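Local coordinates for protein alpha-fucosidase (Bifidobacterium bifidum, PDB 2EAB) that probably releases alpha-1,2-linked L-fucose from glycans by hydrolysis as a glycoside hydrolase family 95 enzyme, this chain being the catalytic fragment of a longer protein, at residues Q24-Q28 / V63-V67; G93-G99 / V457-Y462; V224-L229 / G263-K267; G821-G826 / R838-K843. The contacts are given in a common frame with arbitrary orientation. Residue numbers count along the deposited sequence, not the author numbering.

Interaction 1: residues Q24-Q28 / V63-V67; sequences QPASQ and VWGEV
Residues 26-28 form a short 3-10 turn, closed by Gln28 N to Pro25 O at 3.0 Å, and it sits against the irregular connection 63-67, where Gly65 takes a positive phi (73°/32°). Pro25 lies opposite Gly65 (CA-CA 5.1 Å) and Ala26 opposite Trp64 (5.0 Å). One backbone bond joins them, Ala26 N to Trp64 O at 3.0 Å. Glu66, folded back with chi1 and chi2 both m, brings its carboxylate over the turn: OE2 accepts from Ser27 N (2.9 Å) and OE1 from Ser27 OG (2.6 Å, chi1 p). Beside them Ala26 CB meets Trp64 CE3 at 3.7 Å, and Pro25 CB lies 3.5 Å from Gly65 O. The indole nitrogen is spent on Thr73. This joins the loop after strand 19-22, an edge of the nine-strand sheet, to the connection between strands 59-63 and 69-76 of the seven-strand sheet. Both carboxylate oxygens are thus taken up by the amide and hydroxyl of Ser27, so the Glu66 side chain binds the start of the 3-10 turn.

Interaction 2: residues G93-G99 / V457-Y462; sequences GNNETKG and VTAKVY
Tyr462 lays its ring (chi1 m, chi2 -85°) across residues 94-99, with the edge near Asn94 OD1 (CE2 at 3.5 Å) and CD1 3.7 Å from Gly99 CA. Its OH accepts from Asn95 N at 3.0 Å and also bonds the carbonyl of Thr125. Residues 457-462 are a regular stretch of helix 452-463. Gly93 has positive phi (87°/-3°), Asn94 (-66°/134°) and Asn95 (-115°/104°) are extended, and 96-99 is one short helical turn. Asn94 CA is 6.2 Å from Thr458 CA, and Gly99 CA only 4.2 Å from Tyr462 CA. A beta carbon on Gly99 would clash with Val461 O; its CA makes a CA-H...O contact of 3.2 Å with that oxygen. Asn94 (chi1 m) points at the helix, OD1 accepting from Thr458 OG1 at 2.7 Å, while ND2 donates to a water at 2.9 Å. Val461 points at residues 94-96, CG1 3.5 Å from Asn95 O and 3.9 Å from Glu96 CA. Glu96 OE2 and Lys460 NZ make a long salt bridge of 4.0 Å. A second water joins Gly99 O (2.7 Å) to Tyr462 O (2.8 Å). Asn95, its ND2 bonded to Glu128, N-caps helix 96-99: OD1 accepts from Lys98 N at 3.2 Å and weakly from Thr97 N at 2.9 Å. This capped turn, on a long excursion between strands 69-76 and 140-145, packs on the catalytic region, whose six-hairpin clan is consistent with an (alpha/alpha)6 barrel.

Interaction 3: residues V224-L229 / G263-K267; sequences VKGDTL and GASLK
No hydrogen bond joins 224-229 to 263-267; each segment pairs within its own sheet. Strand 217-225 turns into strand 228-235 through a type II' beta turn from Lys225 to Thr228, with Gly226 at phi/psi 59°/-122° and Asp227 at -89°/9°. The turn is closed by Lys225 N to Thr228 O (3.1 Å) and Thr228 N to Lys225 O (3.2 Å). Thr228 OG1 adds a bond to Asp227 OD1 at 2.8 Å, and Asp227 OD2 makes a salt bridge with Lys247. The other segment runs from Gly263, at positive phi (69°/16°), into strand 266-271; Ser265 turns away from the hairpin, its OG bonded to Asp262.

The contact itself is apolar. Leu266 points into the hairpin end with chi1 -138° and chi2 24°, both between the usual wells. Its CD1 meets Val224 CG1 at 3.5 Å, and its CD2 lies 4.4 Å from Leu229 CB. Van der Waals contacts with backbone complete the fit: Leu266 CD2 reaches Asp227 O at 3.4 Å, Val224 CG2 meets Ser265 O at 3.4 Å, and Leu229 CD1 meets Ala264 O at 3.7 Å. CA atoms stay 7.0 Å apart for Val224-Ala264 and 6.6 Å for Leu229-Ser265. Such side-chain packing between two antiparallel sheets, the nine-strand one ending in this hairpin and the seven-strand one holding 266-271, is characteristic of a beta-sandwich, here in the N-terminal family region.

Interaction 4: residues G821-G826 / R838-K843; sequences GNFTVG and RLTSNK
This is the pairing of a beta hairpin, strands 823-830 and 833-841, in the antiparallel sheet of the C-terminal family 95 region. The short strands run antiparallel at 167°, their axes 4.6 Å apart. Thr824-Thr840 and Gly826-Arg838 are hydrogen-bonded pairs; Phe823-Ser841 and Val825-Leu839 are non-hydrogen-bonded. Thr824 N to Thr840 O and Thr840 N to Thr824 O are both 2.8 Å, Gly826 N to Arg838 O is 2.9 Å and Arg838 N to Gly826 O 2.8 Å. Pairing extends past the strands with Asn842 N to Asn822 O at 2.9 Å. On the face of Phe823, Val825 and Leu839, Leu839 CD1 (chi1 t) nestles against Phe823 CB (3.7 Å) and Val825 CG2 (3.9 Å). Asn822 and Phe823 form a G1 bulge against strand 812-819, and Asn822 ND2 bonds Ser522 O. Beyond the bulge one water donates to Gly821 O at 3.0 Å, accepts from Lys843 N at 3.0 Å, and lies 3.1 Å from Ser841 OG, which also bonds Thr886 OG1.

Overall arrangement
From the N terminus, interaction 1 closes first, a loop of 34 residues between the loop after edge strand 19-22 of one sheet and the 59-63/69-76 connection of the other. Interaction 2 then opens at 93-99 and closes only at 457-462, spanning 357 residues and joining this N-terminal region to the catalytic one. Interaction 3 is nested inside that long loop, packing the same two sheets together; it does not touch interaction 1, with about 25 Å between centres. Interaction 4 follows last, a local hairpin with 11 intervening residues in the C-terminal region, its centre about 43 Å or more from those of the others. No loops cross: interactions 1, 2 and 4 run in series.

Interaction 1: residues Q24-Q28 / V63-V67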
loop_
_atom_site.group_PDB
_atom_site.type_symbol
_atom_site.label_atom_id
_atom_site.label_comp_id
_atom_site.label_asym_id
_atom_site.label_seq_id
_atom_site.Cartn_x
_atom_site.Cartn_y
_atom_site.Cartn_z
ATOM N N GLN A 24 23.155 -11.092 -16.121
ATOM C CA GLN A 24 23.861 -11.958 -15.176
ATOM C C GLN A 24 22.944 -12.348 -14.014
ATOM O O GLN A 24 21.967 -11.639 -13.740
ATOM C CB GLN A 24 25.147 -11.281 -14.677
ATOM C CG GLN A 24 24.939 -10.115 -13.711
ATOM C CD GLN A 24 24.323 -8.886 -14.359
ATOM O OE1 GLN A 24 24.766 -8.433 -15.417
ATOM N NE2 GLN A 24 23.303 -8.329 -13.710
ATOM N N PRO A 25 23.230 -13.490 -13.351
ATOM C CA PRO A 25 22.469 -13.920 -12.168
ATOM C C PRO A 25 22.442 -12.901 -11.036
ATOM O O PRO A 25 23.264 -11.988 -10.994
ATOM C CB PRO A 25 23.230 -15.166 -11.687
ATOM C CG PRO A 25 24.525 -15.162 -12.425
ATOM C CD PRO A 25 24.268 -14.473 -13.711
ATOM N N ALA A 26 21.504 -13.087 -10.107
ATOM C CA ALA A 26 21.416 -12.254 -8.909
ATOM C C ALA A 26 22.758 -12.148 -8.184
ATOM O O ALA A 26 23.160 -11.061 -7.781
ATOM C CB ALA A 26 20.338 -12.784 -7.968
ATOM N N SER A 27 23.454 -13.278 -8.041
ATOM C CA SER A 27 24.747 -13.326 -7.346
ATOM C C SER A 27 25.810 -12.409 -7.954
ATOM O O SER A 27 26.764 -12.029 -7.273
ATOM C CB SER A 27 25.280 -14.759 -7.303
ATOM O OG SER A 27 25.524 -15.248 -8.608
ATOM N N GLN A 28 25.636 -12.059 -9.228
ATOM C CA GLN A 28 26.596 -11.222 -9.950
ATOM C C GLN A 28 26.052 -9.826 -10.261
ATOM O O GLN A 28 26.675 -9.058 -11.000
ATOM C CB GLN A 28 27.036 -11.916 -11.242
ATOM C CG GLN A 28 27.819 -13.204 -11.027
ATOM C CD GLN A 28 28.293 -13.828 -12.327
ATOM O OE1 GLN A 28 27.559 -13.873 -13.316
ATOM N NE2 GLN A 28 29.526 -14.321 -12.331
ATOM N N VAL A 63 13.081 -14.722 -7.740
ATOM C CA VAL A 63 13.946 -15.551 -8.576
ATOM C C VAL A 63 15.369 -15.014 -8.603
ATOM O O VAL A 63 15.591 -13.832 -8.875
ATOM C CB VAL A 63 13.404 -15.618 -10.022
ATOM C CG1 VAL A 63 14.290 -16.496 -10.905
ATOM C CG2 VAL A 63 11.980 -16.131 -10.021
ATOM N N TRP A 64 16.328 -15.898 -8.335
ATOM C CA TRP A 64 17.739 -15.525 -8.375
ATOM C C TRP A 64 18.351 -15.706 -9.774
ATOM O O TRP A 64 19.164 -14.898 -10.209
ATOM C CB TRP A 64 18.532 -16.320 -7.331
ATOM C CG TRP A 64 18.164 -16.025 -5.893
ATOM C CD1 TRP A 64 16.975 -16.301 -5.268
ATOM C CD2 TRP A 64 19.003 -15.420 -4.900
ATOM N NE1 TRP A 64 17.022 -15.894 -3.957
ATOM C CE2 TRP A 64 18.253 -15.352 -3.702
ATOM C CE3 TRP A 64 20.313 -14.920 -4.907
ATOM C CZ2 TRP A 64 18.771 -14.815 -2.523
ATOM C CZ3 TRP A 64 20.827 -14.383 -3.732
ATOM C CH2 TRP A 64 20.054 -14.333 -2.557
ATOM N N GLY A 65 17.947 -16.765 -10.469
ATOM C CA GLY A 65 18.465 -17.050 -11.807
ATOM C C GLY A 65 19.895 -17.556 -11.813
ATOM O O GLY A 65 20.651 -17.288 -12.752
ATOM N N GLU A 66 20.276 -18.283 -10.765
ATOM C CA GLU A 66 21.620 -18.853 -10.693
ATOM C C GLU A 66 21.789 -19.970 -11.710
ATOM O O GLU A 66 20.840 -20.677 -12.029
ATOM C CB GLU A 66 21.936 -19.344 -9.280
ATOM C CG GLU A 66 21.809 -18.264 -8.203
ATOM C CD GLU A 66 22.691 -17.057 -8.460
ATOM O OE1 GLU A 66 23.860 -17.247 -8.865
ATOM O OE2 GLU A 66 22.218 -15.916 -8.262
ATOM N N VAL A 67 23.010 -20.121 -12.215
ATOM C CA VAL A 67 23.281 -21.081 -13.286
ATOM C C VAL A 67 23.097 -22.528 -12.818
ATOM O O VAL A 67 22.301 -23.272 -13.393
ATOM C CB VAL A 67 24.685 -20.864 -13.912
ATOM C CG1 VAL A 67 25.059 -22.017 -14.840
ATOM C CG2 VAL A 67 24.733 -19.546 -14.672
#

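Interaction 2: residues G93-G99 / V457-Y462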
loop_
_atom_site.group_PDB
_atom_site.type_symbol
_atom_site.label_atom_id
_atom_site.label_comp_id
_atom_site.label_asym_id
_atom_site.label_seq_id
_atom_site.Cartn_x
_atom_site.Cartn_y
_atom_site.Cartn_z
ATOM N N GLY A 93 -2.424 -7.706 22.730
ATOM C CA GLY A 93 -1.473 -6.772 23.316
ATOM C C GLY A 93 -2.055 -5.815 24.341
ATOM O O GLY A 93 -1.322 -5.017 24.935
ATOM N N ASN A 94 -3.367 -5.865 24.557
ATOM C CA ASN A 94 -4.005 -4.885 25.429
ATOM C C ASN A 94 -3.572 -5.005 26.877
ATOM O O ASN A 94 -3.507 -6.102 27.420
ATOM C CB ASN A 94 -5.516 -4.986 25.316
ATOM C CG ASN A 94 -5.997 -4.660 23.926
ATOM O OD1 ASN A 94 -5.833 -3.537 23.448
ATOM N ND2 ASN A 94 -6.575 -5.646 23.256
ATOM N N ASN A 95 -3.256 -3.867 27.487
ATOM C CA ASN A 95 -2.820 -3.833 28.872
ATOM C C ASN A 95 -3.834 -3.084 29.731
ATOM O O ASN A 95 -3.907 -1.852 29.702
ATOM C CB ASN A 95 -1.432 -3.204 28.981
ATOM C CG ASN A 95 -0.827 -3.378 30.361
ATOM O OD1 ASN A 95 -1.527 -3.281 31.371
ATOM N ND2 ASN A 95 0.477 -3.619 30.415
ATOM N N GLU A 96 -4.616 -3.841 30.493
ATOM C CA GLU A 96 -5.659 -3.260 31.333
ATOM C C GLU A 96 -5.116 -2.335 32.415
ATOM O O GLU A 96 -5.767 -1.357 32.771
ATOM C CB GLU A 96 -6.518 -4.362 31.946
ATOM C CG GLU A 96 -7.216 -5.217 30.893
ATOM C CD GLU A 96 -8.393 -5.997 31.432
ATOM O OE1 GLU A 96 -8.351 -6.432 32.604
ATOM O OE2 GLU A 96 -9.361 -6.183 30.663
ATOM N N THR A 97 -3.930 -2.643 32.934
ATOM C CA THR A 97 -3.324 -1.813 33.971
ATOM C C THR A 97 -2.947 -0.430 33.428
ATOM O O THR A 97 -3.010 0.572 34.146
ATOM C CB THR A 97 -2.105 -2.514 34.603
ATOM O OG1 THR A 97 -2.503 -3.796 35.098
ATOM C CG2 THR A 97 -1.538 -1.699 35.755
ATOM N N LYS A 98 -2.565 -0.384 32.156
ATOM C CA LYS A 98 -2.228 0.872 31.496
ATOM C C LYS A 98 -3.484 1.667 31.130
ATOM O O LYS A 98 -3.577 2.860 31.418
ATOM C CB LYS A 98 -1.383 0.606 30.246
ATOM C CG LYS A 98 -0.038 -0.080 30.504
ATOM C CD LYS A 98 0.953 0.832 31.209
ATOM C CE LYS A 98 2.251 0.108 31.504
ATOM N NZ LYS A 98 3.236 1.032 32.124
ATOM N N GLY A 99 -4.450 1.003 30.497
ATOM C CA GLY A 99 -5.632 1.691 29.983
ATOM C C GLY A 99 -6.639 2.110 31.037
ATOM O O GLY A 99 -7.240 3.183 30.935
ATOM N N VAL A 457 -12.017 -4.432 21.874
ATOM C CA VAL A 457 -11.326 -4.718 23.130
ATOM C C VAL A 457 -10.401 -3.550 23.475
ATOM O O VAL A 457 -10.421 -3.044 24.592
ATOM C CB VAL A 457 -10.521 -6.041 23.070
ATOM C CG1 VAL A 457 -9.867 -6.342 24.409
ATOM C CG2 VAL A 457 -11.416 -7.203 22.659
ATOM N N THR A 458 -9.611 -3.106 22.502
ATOM C CA THR A 458 -8.709 -1.976 22.692
ATOM C C THR A 458 -9.477 -0.703 23.048
ATOM O O THR A 458 -9.067 0.048 23.936
ATOM C CB THR A 458 -7.860 -1.768 21.433
ATOM O OG1 THR A 458 -7.167 -2.988 21.146
ATOM C CG2 THR A 458 -6.843 -0.666 21.625
ATOM N N ALA A 459 -10.584 -0.453 22.352
ATOM C CA ALA A 459 -11.424 0.714 22.621
ATOM C C ALA A 459 -11.952 0.713 24.052
ATOM O O ALA A 459 -11.994 1.756 24.706
ATOM C CB ALA A 459 -12.569 0.795 21.629
ATOM N N LYS A 460 -12.329 -0.459 24.546
ATOM C CA LYS A 460 -12.793 -0.577 25.921
ATOM C C LYS A 460 -11.665 -0.281 26.919
ATOM O O LYS A 460 -11.836 0.512 27.844
ATOM C CB LYS A 460 -13.389 -1.965 26.169
ATOM C CG LYS A 460 -13.841 -2.170 27.609
ATOM C CD LYS A 460 -14.500 -3.516 27.838
ATOM C CE LYS A 460 -13.483 -4.621 28.015
ATOM N NZ LYS A 460 -12.588 -4.412 29.197
ATOM N N VAL A 461 -10.518 -0.918 26.715
ATOM C CA VAL A 461 -9.398 -0.803 27.649
ATOM C C VAL A 461 -8.821 0.606 27.716
ATOM O O VAL A 461 -8.590 1.132 28.810
ATOM C CB VAL A 461 -8.290 -1.828 27.311
ATOM C CG1 VAL A 461 -7.018 -1.565 28.120
ATOM C CG2 VAL A 461 -8.803 -3.242 27.546
ATOM N N TYR A 462 -8.625 1.227 26.557
ATOM C CA TYR A 462 -7.918 2.502 26.510
ATOM C C TYR A 462 -8.819 3.725 26.436
ATOM O O TYR A 462 -8.382 4.820 26.780
ATOM C CB TYR A 462 -6.891 2.512 25.374
ATOM C CG TYR A 462 -5.768 1.526 25.606
ATOM C CD1 TYR A 462 -4.648 1.871 26.373
ATOM C CD2 TYR A 462 -5.838 0.236 25.082
ATOM C CE1 TYR A 462 -3.620 0.955 26.594
ATOM C CE2 TYR A 462 -4.821 -0.683 25.298
ATOM C CZ TYR A 462 -3.718 -0.316 26.054
ATOM O OH TYR A 462 -2.719 -1.242 26.250
HETATM O O HOH W 1 -7.328 -6.368 20.567
HETATM O O HOH W 2 -6.865 5.140 29.074
#

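Interaction 3: residues V224-L229 / G263-K267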
loop_
_atom_site.group_PDB
_atom_site.type_symbol
_atom_site.label_atom_id
_atom_site.label_comp_id
_atom_site.label_asym_id
_atom_site.label_seq_id
_atom_site.Cartn_x
_atom_site.Cartn_y
_atom_site.Cartn_z
ATOM N N VAL A 224 8.826 -37.772 0.392
ATOM C CA VAL A 224 8.557 -37.969 -1.023
ATOM C C VAL A 224 7.614 -39.157 -1.200
ATOM O O VAL A 224 7.810 -40.219 -0.595
ATOM C CB VAL A 224 9.867 -38.214 -1.813
ATOM C CG1 VAL A 224 9.577 -38.658 -3.243
ATOM C CG2 VAL A 224 10.739 -36.967 -1.811
ATOM N N LYS A 225 6.581 -38.964 -2.014
ATOM C CA LYS A 225 5.734 -40.063 -2.463
ATOM C C LYS A 225 5.455 -39.867 -3.944
ATOM O O LYS A 225 4.812 -38.889 -4.342
ATOM C CB LYS A 225 4.431 -40.138 -1.661
ATOM C CG LYS A 225 3.589 -41.378 -1.967
ATOM C CD LYS A 225 2.383 -41.491 -1.050
ATOM C CE LYS A 225 1.520 -42.698 -1.401
ATOM N NZ LYS A 225 2.164 -43.991 -1.029
ATOM N N GLY A 226 5.958 -40.794 -4.756
ATOM C CA GLY A 226 5.810 -40.710 -6.203
ATOM C C GLY A 226 6.412 -39.427 -6.736
ATOM O O GLY A 226 7.589 -39.145 -6.506
ATOM N N ASP A 227 5.589 -38.633 -7.417
ATOM C CA ASP A 227 6.059 -37.420 -8.084
ATOM C C ASP A 227 6.035 -36.157 -7.212
ATOM O O ASP A 227 6.274 -35.060 -7.718
ATOM C CB ASP A 227 5.269 -37.183 -9.383
ATOM C CG ASP A 227 3.793 -36.882 -9.142
ATOM O OD1 ASP A 227 3.345 -36.857 -7.974
ATOM O OD2 ASP A 227 3.070 -36.671 -10.139
ATOM N N THR A 228 5.768 -36.311 -5.916
ATOM C CA THR A 228 5.515 -35.157 -5.046
ATOM C C THR A 228 6.376 -35.108 -3.786
ATOM O O THR A 228 6.495 -36.093 -3.053
ATOM C CB THR A 228 4.012 -35.058 -4.692
ATOM O OG1 THR A 228 3.256 -34.990 -5.905
ATOM C CG2 THR A 228 3.705 -33.812 -3.856
ATOM N N LEU A 229 6.976 -33.939 -3.568
ATOM C CA LEU A 229 7.721 -33.616 -2.360
ATOM C C LEU A 229 6.831 -32.788 -1.435
ATOM O O LEU A 229 6.232 -31.798 -1.870
ATOM C CB LEU A 229 8.972 -32.814 -2.729
ATOM C CG LEU A 229 9.845 -32.236 -1.612
ATOM C CD1 LEU A 229 10.637 -33.333 -0.926
ATOM C CD2 LEU A 229 10.783 -31.174 -2.161
ATOM N N GLY A 263 16.774 -38.093 0.975
ATOM C CA GLY A 263 15.417 -38.398 1.432
ATOM C C GLY A 263 14.560 -37.169 1.682
ATOM O O GLY A 263 13.518 -37.250 2.337
ATOM N N ALA A 264 14.997 -36.029 1.150
ATOM C CA ALA A 264 14.321 -34.754 1.375
ATOM C C ALA A 264 14.259 -33.934 0.088
ATOM O O ALA A 264 14.165 -32.702 0.117
ATOM C CB ALA A 264 15.022 -33.975 2.483
ATOM N N SER A 265 14.307 -34.636 -1.043
ATOM C CA SER A 265 14.334 -34.003 -2.355
ATOM C C SER A 265 13.898 -34.975 -3.446
ATOM O O SER A 265 13.778 -36.181 -3.213
ATOM C CB SER A 265 15.735 -33.465 -2.656
ATOM O OG SER A 265 16.683 -34.518 -2.713
ATOM N N LEU A 266 13.657 -34.435 -4.635
ATOM C CA LEU A 266 13.275 -35.230 -5.789
ATOM C C LEU A 266 14.328 -35.030 -6.872
ATOM O O LEU A 266 14.798 -33.911 -7.092
ATOM C CB LEU A 266 11.893 -34.791 -6.272
ATOM C CG LEU A 266 10.803 -35.768 -6.721
ATOM C CD1 LEU A 266 10.946 -37.171 -6.143
ATOM C CD2 LEU A 266 9.438 -35.187 -6.372
ATOM N N LYS A 267 14.710 -36.123 -7.528
ATOM C CA LYS A 267 15.748 -36.091 -8.552
ATOM C C LYS A 267 15.148 -36.311 -9.935
ATOM O O LYS A 267 14.450 -37.301 -10.169
ATOM C CB LYS A 267 16.817 -37.151 -8.261
ATOM C CG LYS A 267 18.030 -37.105 -9.186
ATOM C CD LYS A 267 18.932 -38.309 -8.952
ATOM C CE LYS A 267 20.203 -38.218 -9.775
ATOM N NZ LYS A 267 21.075 -39.407 -9.569
#

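Interaction 4: residues G821-G826 / R838-K843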
loop_
_atom_site.group_PDB
_atom_site.type_symbol
_atom_site.label_atom_id
_atom_site.label_comp_id
_atom_site.label_asym_id
_atom_site.label_seq_id
_atom_site.Cartn_x
_atom_site.Cartn_y
_atom_site.Cartn_z
ATOM N N GLY A 821 -15.856 9.225 -8.914
ATOM C CA GLY A 821 -17.114 9.230 -9.665
ATOM C C GLY A 821 -17.181 8.100 -10.678
ATOM O O GLY A 821 -18.230 7.862 -11.292
ATOM N N ASN A 822 -16.059 7.397 -10.833
ATOM C CA ASN A 822 -15.913 6.254 -11.733
ATOM C C ASN A 822 -15.925 6.665 -13.200
ATOM O O ASN A 822 -16.848 6.335 -13.965
ATOM C CB ASN A 822 -16.925 5.138 -11.438
ATOM C CG ASN A 822 -16.456 3.791 -11.943
ATOM O OD1 ASN A 822 -15.485 3.703 -12.699
ATOM N ND2 ASN A 822 -17.133 2.735 -11.526
ATOM N N PHE A 823 -14.878 7.400 -13.563
ATOM C CA PHE A 823 -14.604 7.747 -14.948
ATOM C C PHE A 823 -13.237 7.193 -15.307
ATOM O O PHE A 823 -12.280 7.359 -14.544
ATOM C CB PHE A 823 -14.553 9.264 -15.142
ATOM C CG PHE A 823 -15.824 9.978 -14.796
ATOM C CD1 PHE A 823 -16.764 10.266 -15.780
ATOM C CD2 PHE A 823 -16.067 10.398 -13.494
ATOM C CE1 PHE A 823 -17.944 10.941 -15.466
ATOM C CE2 PHE A 823 -17.243 11.072 -13.167
ATOM C CZ PHE A 823 -18.182 11.348 -14.160
ATOM N N THR A 824 -13.127 6.549 -16.463
ATOM C CA THR A 824 -11.817 6.142 -16.966
ATOM C C THR A 824 -11.279 7.274 -17.829
ATOM O O THR A 824 -12.021 7.856 -18.632
ATOM C CB THR A 824 -11.898 4.818 -17.742
ATOM O OG1 THR A 824 -12.557 3.849 -16.920
ATOM C CG2 THR A 824 -10.501 4.301 -18.098
ATOM N N VAL A 825 -10.004 7.597 -17.646
ATOM C CA VAL A 825 -9.415 8.795 -18.218
ATOM C C VAL A 825 -8.191 8.462 -19.057
ATOM O O VAL A 825 -7.270 7.778 -18.594
ATOM C CB VAL A 825 -8.994 9.799 -17.114
ATOM C CG1 VAL A 825 -8.358 11.039 -17.722
ATOM C CG2 VAL A 825 -10.181 10.183 -16.234
ATOM N N GLY A 826 -8.196 8.953 -20.291
ATOM C CA GLY A 826 -7.010 8.964 -21.134
ATOM C C GLY A 826 -6.749 10.397 -21.546
ATOM O O GLY A 826 -7.692 11.171 -21.729
ATOM N N ARG A 838 -9.976 11.612 -23.265
ATOM C CA ARG A 838 -11.015 10.610 -23.449
ATOM C C ARG A 838 -11.561 10.250 -22.077
ATOM O O ARG A 838 -10.832 9.738 -21.220
ATOM C CB ARG A 838 -10.465 9.382 -24.177
ATOM C CG ARG A 838 -10.000 9.692 -25.600
ATOM C CD ARG A 838 -9.544 8.449 -26.358
ATOM N NE ARG A 838 -10.587 7.426 -26.440
ATOM C CZ ARG A 838 -11.553 7.386 -27.357
ATOM N NH1 ARG A 838 -11.636 8.319 -28.299
ATOM N NH2 ARG A 838 -12.444 6.403 -27.327
ATOM N N LEU A 839 -12.840 10.548 -21.867
ATOM C CA LEU A 839 -13.479 10.370 -20.574
ATOM C C LEU A 839 -14.585 9.337 -20.707
ATOM O O LEU A 839 -15.623 9.609 -21.323
ATOM C CB LEU A 839 -14.043 11.708 -20.079
ATOM C CG LEU A 839 -14.615 11.717 -18.661
ATOM C CD1 LEU A 839 -13.492 11.813 -17.630
ATOM C CD2 LEU A 839 -15.606 12.864 -18.491
ATOM N N THR A 840 -14.359 8.150 -20.156
ATOM C CA THR A 840 -15.370 7.108 -20.185
ATOM C C THR A 840 -16.159 7.171 -18.889
ATOM O O THR A 840 -15.606 6.963 -17.803
ATOM C CB THR A 840 -14.746 5.711 -20.330
ATOM O OG1 THR A 840 -13.880 5.688 -21.472
ATOM C CG2 THR A 840 -15.833 4.657 -20.487
ATOM N N SER A 841 -17.448 7.473 -18.988
ATOM C CA SER A 841 -18.291 7.498 -17.804
ATOM C C SER A 841 -18.767 6.086 -17.505
ATOM O O SER A 841 -19.516 5.502 -18.284
ATOM C CB SER A 841 -19.494 8.403 -18.016
ATOM O OG SER A 841 -20.281 8.426 -16.842
ATOM N N ASN A 842 -18.323 5.528 -16.383
ATOM C CA ASN A 842 -18.686 4.154 -16.038
ATOM C C ASN A 842 -19.981 4.046 -15.234
ATOM O O ASN A 842 -20.603 2.974 -15.184
ATOM C CB ASN A 842 -17.534 3.451 -15.318
ATOM C CG ASN A 842 -16.251 3.468 -16.125
ATOM O OD1 ASN A 842 -15.180 3.825 -15.619
ATOM N ND2 ASN A 842 -16.351 3.096 -17.390
ATOM N N LYS A 843 -20.397 5.156 -14.626
ATOM C CA LYS A 843 -21.589 5.164 -13.780
ATOM C C LYS A 843 -22.627 6.225 -14.150
ATOM O O LYS A 843 -23.668 6.308 -13.508
ATOM C CB LYS A 843 -21.204 5.287 -12.299
ATOM C CG LYS A 843 -20.438 4.086 -11.735
ATOM C CD LYS A 843 -21.281 2.815 -11.644
ATOM C CE LYS A 843 -22.136 2.807 -10.390
ATOM N NZ LYS A 843 -22.709 1.458 -10.125
HETATM O O HOH W 3 -19.627 7.983 -13.891
#